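Local atomic coordinates of short chain dehydrogenase (Rhodopseudomonas palustris, PDB entry 3H7A), a protein that probably catalyses NAD(P)-dependent oxidation or reduction of a still unidentified substrate, as a Rossmann-fold short-chain dehydrogenase. Residues B[93-102]-B[149-157]. Sequence-based numbering, arbitrary orientation.
Sequences ANVNFPILET and GSGFAAFAS
Phe155 lays one ring face over the backbone of Asn94: CA of Asn94 sits 3.7 Å from the Phe155 ring centroid and 8° off the ring normal, a CH-pi contact. With chi1 at -173°, CG of Phe155 points away from its own backbone N and the ring reaches the 93-102 loop, where CB of Ala93 meets CE1 of Phe155 at 4.0 Å. Replacing the Phe155 ring with the methyl of an alanine would probably open a gap under Asn94 CA and beside Ala93 CB. Asn96 spans two partners. Its ND2 donates to Ser150 O (3.1 Å, 156° at the hydrogen), in the plane of the Ser150 carbonyl, on a lone pair, and also lies 3.2 Å above the centre of the Phe152 ring, the amide standing perpendicular to it. Phe97 N donates to Gly151 O at 2.8 Å. Three waters join loop carbonyls or Thr102 OG1 to the first amides of helix 153-173. Glu172 of the second subunit accepts from Ile99 N, placing this junction at a subunit interface. Direct hydrogen bonds thus hold the loop to the 149-152 turn, waters bridge it to the helix, and ring faces take up a CH and an amide NH2: a mainly polar and aromatic contact.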
loop_
_atom_site.group_PDB
_atom_site.type_symbol
_atom_site.label_atom_id
_atom_site.label_comp_id
_atom_site.label_asym_id
_atom_site.label_seq_id
_atom_site.Cartn_x
_atom_site.Cartn_y
_atom_site.Cartn_z
ATOM N N ALA B 93 19.698 -11.760 -4.018
ATOM C CA ALA B 93 19.685 -13.002 -3.212
ATOM C C ALA B 93 18.432 -13.846 -3.442
ATOM O O ALA B 93 17.988 -14.518 -2.504
ATOM C CB ALA B 93 19.793 -12.696 -1.691
ATOM N N ASN B 94 17.845 -13.806 -4.639
ATOM C CA ASN B 94 16.551 -14.469 -4.843
ATOM C C ASN B 94 16.628 -15.977 -4.581
ATOM O O ASN B 94 17.255 -16.711 -5.342
ATOM C CB ASN B 94 15.966 -14.170 -6.229
ATOM C CG ASN B 94 14.454 -14.438 -6.303
ATOM O OD1 ASN B 94 13.953 -15.436 -5.775
ATOM N ND2 ASN B 94 13.725 -13.541 -6.964
ATOM N N VAL B 95 16.027 -16.407 -3.468
ATOM C CA VAL B 95 15.918 -17.826 -3.101
ATOM C C VAL B 95 14.519 -18.146 -2.600
ATOM O O VAL B 95 13.841 -17.285 -2.040
ATOM C CB VAL B 95 16.958 -18.261 -2.021
ATOM C CG1 VAL B 95 18.376 -18.168 -2.564
ATOM C CG2 VAL B 95 16.829 -17.449 -0.736
ATOM N N ASN B 96 14.088 -19.389 -2.796
ATOM C CA ASN B 96 12.753 -19.807 -2.416
ATOM C C ASN B 96 12.827 -21.132 -1.680
ATOM O O ASN B 96 13.385 -22.084 -2.195
ATOM C CB ASN B 96 11.874 -19.939 -3.675
ATOM C CG ASN B 96 10.406 -20.226 -3.353
ATOM O OD1 ASN B 96 10.034 -21.348 -3.019
ATOM N ND2 ASN B 96 9.565 -19.208 -3.477
ATOM N N PHE B 97 12.289 -21.190 -0.464
ATOM C CA PHE B 97 12.172 -22.451 0.248
ATOM C C PHE B 97 10.870 -22.430 0.994
ATOM O O PHE B 97 10.564 -21.428 1.626
ATOM C CB PHE B 97 13.275 -22.618 1.305
ATOM C CG PHE B 97 14.660 -22.726 0.758
ATOM C CD1 PHE B 97 15.188 -23.970 0.408
ATOM C CD2 PHE B 97 15.463 -21.586 0.633
ATOM C CE1 PHE B 97 16.483 -24.084 -0.085
ATOM C CE2 PHE B 97 16.762 -21.689 0.130
ATOM C CZ PHE B 97 17.269 -22.939 -0.230
ATOM N N PRO B 98 10.113 -23.537 0.970
ATOM C CA PRO B 98 8.984 -23.669 1.891
ATOM C C PRO B 98 9.396 -23.349 3.323
ATOM O O PRO B 98 10.567 -23.490 3.674
ATOM C CB PRO B 98 8.614 -25.147 1.787
ATOM C CG PRO B 98 8.995 -25.519 0.391
ATOM C CD PRO B 98 10.251 -24.710 0.084
ATOM N N ILE B 99 8.442 -22.938 4.153
ATOM C CA ILE B 99 8.801 -22.450 5.483
ATOM C C ILE B 99 9.595 -23.474 6.326
ATOM O O ILE B 99 10.625 -23.138 6.926
ATOM C CB ILE B 99 7.587 -21.836 6.215
ATOM C CG1 ILE B 99 8.021 -21.189 7.529
ATOM C CG2 ILE B 99 6.482 -22.861 6.430
ATOM C CD1 ILE B 99 8.976 -19.985 7.330
ATOM N N LEU B 100 9.166 -24.732 6.306
ATOM C CA LEU B 100 9.835 -25.790 7.071
ATOM C C LEU B 100 11.216 -26.144 6.505
ATOM O O LEU B 100 12.020 -26.766 7.180
ATOM C CB LEU B 100 8.935 -27.032 7.189
ATOM C CG LEU B 100 7.603 -26.810 7.914
ATOM C CD1 LEU B 100 6.879 -28.131 8.227
ATOM C CD2 LEU B 100 7.819 -26.013 9.185
ATOM N N GLU B 101 11.494 -25.710 5.278
ATOM C CA GLU B 101 12.769 -25.964 4.634
ATOM C C GLU B 101 13.613 -24.703 4.587
ATOM O O GLU B 101 14.622 -24.644 3.879
ATOM C CB GLU B 101 12.545 -26.500 3.224
ATOM C CG GLU B 101 11.789 -27.832 3.203
ATOM C CD GLU B 101 11.372 -28.246 1.802
ATOM O OE1 GLU B 101 12.083 -27.887 0.839
ATOM O OE2 GLU B 101 10.327 -28.926 1.663
ATOM N N THR B 102 13.219 -23.692 5.355
ATOM C CA THR B 102 14.001 -22.458 5.398
ATOM C C THR B 102 14.852 -22.566 6.659
ATOM O O THR B 102 14.349 -22.451 7.771
ATOM C CB THR B 102 13.082 -21.183 5.391
ATOM O OG1 THR B 102 12.242 -21.175 4.220
ATOM C CG2 THR B 102 13.894 -19.912 5.430
ATOM N N GLY B 149 5.492 -13.794 -1.029
ATOM C CA GLY B 149 4.791 -14.961 -1.555
ATOM C C GLY B 149 5.206 -16.249 -0.879
ATOM O O GLY B 149 6.088 -16.254 -0.021
ATOM N N SER B 150 4.570 -17.345 -1.278
ATOM C CA SER B 150 4.875 -18.653 -0.728
ATOM C C SER B 150 6.303 -19.065 -1.080
ATOM O O SER B 150 6.709 -19.060 -2.248
ATOM C CB SER B 150 3.876 -19.682 -1.246
ATOM O OG SER B 150 4.191 -20.979 -0.787
ATOM N N GLY B 151 7.070 -19.404 -0.054
ATOM C CA GLY B 151 8.434 -19.877 -0.240
ATOM C C GLY B 151 9.435 -18.748 -0.053
ATOM O O GLY B 151 10.642 -18.989 0.001
ATOM N N PHE B 152 8.937 -17.518 0.058
ATOM C CA PHE B 152 9.817 -16.345 0.076
ATOM C C PHE B 152 10.089 -15.733 1.451
ATOM O O PHE B 152 10.557 -14.583 1.515
ATOM C CB PHE B 152 9.272 -15.282 -0.877
ATOM C CG PHE B 152 9.466 -15.619 -2.321
ATOM C CD1 PHE B 152 10.739 -15.685 -2.858
ATOM C CD2 PHE B 152 8.378 -15.858 -3.138
ATOM C CE1 PHE B 152 10.929 -16.010 -4.194
ATOM C CE2 PHE B 152 8.551 -16.177 -4.485
ATOM C CZ PHE B 152 9.825 -16.254 -5.011
ATOM N N ALA B 153 9.829 -16.471 2.537
ATOM C CA ALA B 153 10.006 -15.894 3.890
ATOM C C ALA B 153 11.385 -15.305 4.166
ATOM O O ALA B 153 11.476 -14.213 4.728
ATOM C CB ALA B 153 9.591 -16.882 5.007
ATOM N N ALA B 154 12.452 -15.991 3.753
ATOM C CA ALA B 154 13.793 -15.458 4.000
ATOM C C ALA B 154 14.116 -14.249 3.124
ATOM O O ALA B 154 14.631 -13.245 3.619
ATOM C CB ALA B 154 14.873 -16.543 3.853
ATOM N N PHE B 155 13.847 -14.366 1.827
ATOM C CA PHE B 155 14.153 -13.293 0.877
ATOM C C PHE B 155 13.295 -12.030 1.075
ATOM O O PHE B 155 13.824 -10.913 1.127
ATOM C CB PHE B 155 14.035 -13.826 -0.558
ATOM C CG PHE B 155 14.492 -12.861 -1.623
ATOM C CD1 PHE B 155 15.745 -12.269 -1.565
ATOM C CD2 PHE B 155 13.665 -12.550 -2.698
ATOM C CE1 PHE B 155 16.167 -11.375 -2.563
ATOM C CE2 PHE B 155 14.077 -11.655 -3.701
ATOM C CZ PHE B 155 15.339 -11.079 -3.636
ATOM N N ALA B 156 11.977 -12.204 1.195
ATOM C CA ALA B 156 11.079 -11.089 1.406
ATOM C C ALA B 156 11.378 -10.414 2.756
ATOM O O ALA B 156 11.306 -9.190 2.857
ATOM C CB ALA B 156 9.618 -11.540 1.334
ATOM N N SER B 157 11.753 -11.189 3.772
ATOM C CA SER B 157 12.046 -10.576 5.089
ATOM C C SER B 157 13.190 -9.588 4.988
ATOM O O SER B 157 13.112 -8.460 5.492
ATOM C CB SER B 157 12.381 -11.617 6.135
ATOM O OG SER B 157 12.529 -10.981 7.390
HETATM O O HOH W 1 13.362 -16.969 0.611
HETATM O O HOH W 2 9.078 -19.351 3.012
HETATM O O HOH W 3 12.127 -18.827 2.452
#